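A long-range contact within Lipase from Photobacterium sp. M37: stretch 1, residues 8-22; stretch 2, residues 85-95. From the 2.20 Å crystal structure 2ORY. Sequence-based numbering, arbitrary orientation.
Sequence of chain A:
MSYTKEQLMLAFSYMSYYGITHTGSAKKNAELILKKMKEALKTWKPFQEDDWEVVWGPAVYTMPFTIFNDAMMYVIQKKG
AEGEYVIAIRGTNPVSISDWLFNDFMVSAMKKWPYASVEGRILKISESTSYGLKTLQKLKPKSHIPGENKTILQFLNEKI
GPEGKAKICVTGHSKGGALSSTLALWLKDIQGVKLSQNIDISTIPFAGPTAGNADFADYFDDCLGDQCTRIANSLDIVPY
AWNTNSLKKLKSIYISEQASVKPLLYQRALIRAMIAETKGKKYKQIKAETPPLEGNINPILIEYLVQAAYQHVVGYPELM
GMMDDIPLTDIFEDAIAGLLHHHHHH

Stretch 1, residues 8-22: LMLAFSYMSYYGITH
Stretch 2, residues 85-95: YVIAIRGTNPV

The apolar centre of this lipase contact is Val86 (chi1 t), and it illustrates how a helix packed on a strand meets it through apolar side chains, with backbone carbonyls and water taking up polar needs around them. Met9 (mmm) brings CE within 3.4 Å of Val86 CG1, and Phe12 (chi1 -76°, chi2 119°) sets CE1 3.9 Å from Val86 CG2, while Val86 CG1 covers one face of its ring. Ala88 presents only a methyl, whose CB lies 4.0 Å from Phe12 O and 3.7 Å from Ser16 OG, a hydroxyl that donates to Phe12 O (OG to O 2.8 Å).

The helix, already under way at Leu8, has phi/psi near -65/-40, with Phe12 N 3.1 Å from Leu8 O. The strand, begun before Tyr85 and running to Arg90, is extended, near -120/135; its alternation turns Val86, Ala88 and Arg90 toward the first stretch, Ile87 and Ile89 away. The axes approach to 7.6 Å, crossing at -47°. Met9 CA lies 8.2 Å from Val86 CA, Ser16 CA 5.8 Å from Arg90 CA, and Ile20 CA 5.8 Å from Asn93 CA.

Further along, turns at Met15-Tyr18 (type I), Tyr17-Ile20 (type II) and Gly19-His22 (type I) carry the chain past Arg90; Gly19 takes positive phi (74/28). Tyr17 (chi1 m, chi2 125°) packs on the aliphatic part of Arg90, CE2 to CG 3.4 Å, and its CE2 is 3.6 Å from Pro94 CD, with an off-centre CH-pi contact from Pro94 CG. Ile20 (chi1 -115°, chi2 m) lays CD1 over one guanidinium face, 4.1 Å from Arg90 NE, and CG2 3.4 Å from Asn93 CG.

At the polar edge, Arg90 (ttp, chi4 -179°) donates weakly from NH1 to Ser16 O, 3.4 Å. One water donates to Ser13 O (3.0 Å from its O) and Ile89 O (2.5 Å); another, its O 2.9 Å from Tyr17 OH, accepts from Gly91 N (2.6 Å).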

# COMPACT_ATOMS: atom_id res chain seq x y z
N LEU A 8 -2.58 10.17 10.11
CA LEU A 8 -1.61 10.94 9.37
C LEU A 8 -1.10 10.15 8.19
O LEU A 8 -1.05 10.66 7.08
CB LEU A 8 -0.44 11.35 10.26
CG LEU A 8 0.63 12.19 9.58
CD1 LEU A 8 0.03 13.50 9.09
CD2 LEU A 8 1.75 12.46 10.57
N MET A 9 -0.71 8.90 8.43
CA MET A 9 -0.22 8.04 7.37
C MET A 9 -1.30 7.75 6.31
O MET A 9 -0.98 7.48 5.15
CB MET A 9 0.31 6.73 7.97
CG MET A 9 1.49 6.88 8.92
SD MET A 9 2.87 7.88 8.33
CE MET A 9 3.62 6.82 7.28
N LEU A 10 -2.57 7.78 6.70
CA LEU A 10 -3.66 7.56 5.74
C LEU A 10 -3.63 8.73 4.77
O LEU A 10 -3.84 8.57 3.57
CB LEU A 10 -5.02 7.55 6.45
CG LEU A 10 -6.20 7.33 5.50
CD1 LEU A 10 -6.12 5.89 4.96
CD2 LEU A 10 -7.53 7.56 6.21
N ALA A 11 -3.37 9.92 5.32
CA ALA A 11 -3.28 11.14 4.53
C ALA A 11 -2.14 11.07 3.52
O ALA A 11 -2.28 11.51 2.38
CB ALA A 11 -3.10 12.35 5.46
N PHE A 12 -1.00 10.54 3.94
CA PHE A 12 0.14 10.42 3.04
C PHE A 12 -0.11 9.34 2.01
O PHE A 12 0.29 9.46 0.85
CB PHE A 12 1.41 10.09 3.81
CG PHE A 12 1.98 11.26 4.56
CD1 PHE A 12 2.11 11.22 5.95
CD2 PHE A 12 2.44 12.38 3.87
CE1 PHE A 12 2.67 12.28 6.64
CE2 PHE A 12 3.01 13.44 4.55
CZ PHE A 12 3.13 13.40 5.94
N SER A 13 -0.77 8.27 2.43
CA SER A 13 -1.06 7.17 1.52
C SER A 13 -1.99 7.65 0.43
O SER A 13 -1.83 7.28 -0.74
CB SER A 13 -1.70 6.00 2.27
OG SER A 13 -0.74 5.29 3.03
N TYR A 14 -2.96 8.49 0.79
CA TYR A 14 -3.92 8.99 -0.20
C TYR A 14 -3.40 10.12 -1.08
O TYR A 14 -3.80 10.24 -2.24
CB TYR A 14 -5.24 9.40 0.47
CG TYR A 14 -6.18 8.22 0.61
CD1 TYR A 14 -5.78 7.07 1.31
CD2 TYR A 14 -7.45 8.22 0.02
CE1 TYR A 14 -6.61 5.95 1.41
CE2 TYR A 14 -8.30 7.10 0.12
CZ TYR A 14 -7.87 5.96 0.81
OH TYR A 14 -8.67 4.84 0.92
N MET A 15 -2.48 10.92 -0.54
CA MET A 15 -1.88 12.00 -1.32
C MET A 15 -1.05 11.37 -2.44
O MET A 15 -0.80 12.00 -3.46
CB MET A 15 -0.97 12.84 -0.42
CG MET A 15 -0.45 14.12 -1.08
SD MET A 15 0.56 15.13 0.05
CE MET A 15 2.11 14.31 -0.05
N SER A 16 -0.65 10.11 -2.24
CA SER A 16 0.13 9.36 -3.22
C SER A 16 -0.64 9.18 -4.52
O SER A 16 -0.05 9.04 -5.59
CB SER A 16 0.44 7.97 -2.68
OG SER A 16 1.06 8.06 -1.42
N TYR A 17 -1.96 9.17 -4.41
CA TYR A 17 -2.82 8.96 -5.56
C TYR A 17 -3.04 10.13 -6.52
O TYR A 17 -3.72 9.98 -7.54
CB TYR A 17 -4.17 8.40 -5.08
CG TYR A 17 -4.08 6.95 -4.65
CD1 TYR A 17 -4.50 6.54 -3.39
CD2 TYR A 17 -3.56 5.98 -5.52
CE1 TYR A 17 -4.41 5.20 -2.99
CE2 TYR A 17 -3.47 4.64 -5.13
CZ TYR A 17 -3.89 4.26 -3.87
OH TYR A 17 -3.80 2.94 -3.49
N TYR A 18 -2.48 11.30 -6.23
CA TYR A 18 -2.68 12.42 -7.13
C TYR A 18 -2.18 12.03 -8.51
O TYR A 18 -1.12 11.43 -8.63
CB TYR A 18 -1.93 13.65 -6.64
CG TYR A 18 -2.77 14.56 -5.78
CD1 TYR A 18 -2.37 14.89 -4.48
CD2 TYR A 18 -3.96 15.10 -6.26
CE1 TYR A 18 -3.13 15.74 -3.70
CE2 TYR A 18 -4.73 15.95 -5.48
CZ TYR A 18 -4.30 16.27 -4.20
OH TYR A 18 -5.04 17.13 -3.42
N GLY A 19 -2.97 12.36 -9.53
CA GLY A 19 -2.57 12.02 -10.88
C GLY A 19 -2.70 10.54 -11.24
O GLY A 19 -1.97 10.04 -12.11
N ILE A 20 -3.62 9.84 -10.60
CA ILE A 20 -3.81 8.42 -10.88
C ILE A 20 -4.42 8.19 -12.26
O ILE A 20 -4.21 7.15 -12.88
CB ILE A 20 -4.68 7.74 -9.78
CG1 ILE A 20 -3.84 6.72 -9.02
CG2 ILE A 20 -5.89 7.05 -10.38
CD1 ILE A 20 -3.22 5.69 -9.89
N THR A 21 -5.17 9.17 -12.75
CA THR A 21 -5.81 9.07 -14.06
C THR A 21 -5.29 10.12 -15.04
O THR A 21 -6.00 10.55 -15.95
CB THR A 21 -7.33 9.21 -13.93
OG1 THR A 21 -7.63 10.34 -13.09
CG2 THR A 21 -7.94 7.95 -13.31
N HIS A 22 -4.04 10.52 -14.86
CA HIS A 22 -3.42 11.53 -15.71
C HIS A 22 -2.60 10.91 -16.84
O HIS A 22 -1.43 10.55 -16.66
CB HIS A 22 -2.54 12.45 -14.86
CG HIS A 22 -3.32 13.39 -13.99
ND1 HIS A 22 -4.29 12.96 -13.12
CD2 HIS A 22 -3.28 14.74 -13.89
CE1 HIS A 22 -4.83 14.01 -12.51
NE2 HIS A 22 -4.23 15.10 -12.96
N TYR A 85 11.32 10.65 8.86
CA TYR A 85 10.83 10.50 7.50
C TYR A 85 9.63 9.59 7.29
O TYR A 85 9.39 8.65 8.05
CB TYR A 85 11.95 9.97 6.61
CG TYR A 85 13.24 10.76 6.69
CD1 TYR A 85 14.15 10.54 7.73
CD2 TYR A 85 13.56 11.71 5.73
CE1 TYR A 85 15.34 11.27 7.80
CE2 TYR A 85 14.75 12.45 5.80
CZ TYR A 85 15.63 12.22 6.84
OH TYR A 85 16.80 12.95 6.90
N VAL A 86 8.89 9.88 6.22
CA VAL A 86 7.77 9.04 5.80
C VAL A 86 8.04 8.57 4.37
O VAL A 86 8.31 9.39 3.50
CB VAL A 86 6.41 9.82 5.77
CG1 VAL A 86 5.32 8.93 5.18
CG2 VAL A 86 6.01 10.24 7.16
N ILE A 87 8.03 7.26 4.13
CA ILE A 87 8.19 6.75 2.76
C ILE A 87 6.77 6.28 2.36
O ILE A 87 6.22 5.37 2.98
CB ILE A 87 9.13 5.55 2.71
CG1 ILE A 87 10.54 5.94 3.12
CG2 ILE A 87 9.08 4.94 1.32
CD1 ILE A 87 11.50 4.75 3.14
N ALA A 88 6.16 6.91 1.36
CA ALA A 88 4.81 6.54 0.94
C ALA A 88 4.87 5.85 -0.42
O ALA A 88 5.62 6.25 -1.31
CB ALA A 88 3.91 7.78 0.89
N ILE A 89 4.07 4.79 -0.58
CA ILE A 89 4.07 4.00 -1.80
C ILE A 89 2.68 3.85 -2.40
O ILE A 89 1.69 3.65 -1.69
CB ILE A 89 4.69 2.61 -1.51
CG1 ILE A 89 6.20 2.80 -1.20
CG2 ILE A 89 4.45 1.62 -2.68
CD1 ILE A 89 6.89 1.61 -0.58
N ARG A 90 2.62 3.93 -3.72
CA ARG A 90 1.36 3.81 -4.47
C ARG A 90 1.56 2.78 -5.56
O ARG A 90 2.68 2.61 -6.06
CB ARG A 90 1.05 5.17 -5.12
CG ARG A 90 -0.21 5.22 -5.96
CD ARG A 90 -0.25 6.45 -6.86
NE ARG A 90 0.47 6.23 -8.11
CZ ARG A 90 0.60 7.14 -9.06
NH1 ARG A 90 0.06 8.35 -8.92
NH2 ARG A 90 1.29 6.86 -10.15
N GLY A 91 0.48 2.08 -5.91
CA GLY A 91 0.49 1.11 -6.99
C GLY A 91 -0.43 1.67 -8.07
O GLY A 91 -0.47 2.88 -8.24
N THR A 92 -1.18 0.82 -8.76
CA THR A 92 -2.11 1.24 -9.82
C THR A 92 -3.41 1.81 -9.25
O THR A 92 -3.69 1.66 -8.06
CB THR A 92 -2.48 0.05 -10.68
OG1 THR A 92 -1.31 -0.72 -10.90
CG2 THR A 92 -3.02 0.46 -12.00
N ASN A 93 -4.19 2.47 -10.10
CA ASN A 93 -5.48 3.02 -9.69
C ASN A 93 -6.20 1.87 -9.01
O ASN A 93 -6.59 0.89 -9.65
CB ASN A 93 -6.27 3.47 -10.90
CG ASN A 93 -7.56 4.15 -10.54
OD1 ASN A 93 -7.97 4.15 -9.37
ND2 ASN A 93 -8.21 4.73 -11.54
N PRO A 94 -6.44 2.00 -7.69
CA PRO A 94 -7.10 0.98 -6.88
C PRO A 94 -8.58 0.64 -7.08
O PRO A 94 -9.02 -0.40 -6.57
CB PRO A 94 -6.83 1.47 -5.46
CG PRO A 94 -6.96 2.97 -5.61
CD PRO A 94 -6.24 3.25 -6.92
N VAL A 95 -9.34 1.46 -7.81
CA VAL A 95 -10.78 1.18 -7.95
C VAL A 95 -11.13 -0.05 -8.76
O VAL A 95 -12.13 -0.71 -8.49
CB VAL A 95 -11.56 2.38 -8.54
CG1 VAL A 95 -11.24 3.65 -7.74
CG2 VAL A 95 -11.21 2.57 -10.02
O HOH W 1 -0.54 4.64 -1.12
O HOH W 2 -1.69 1.30 -4.68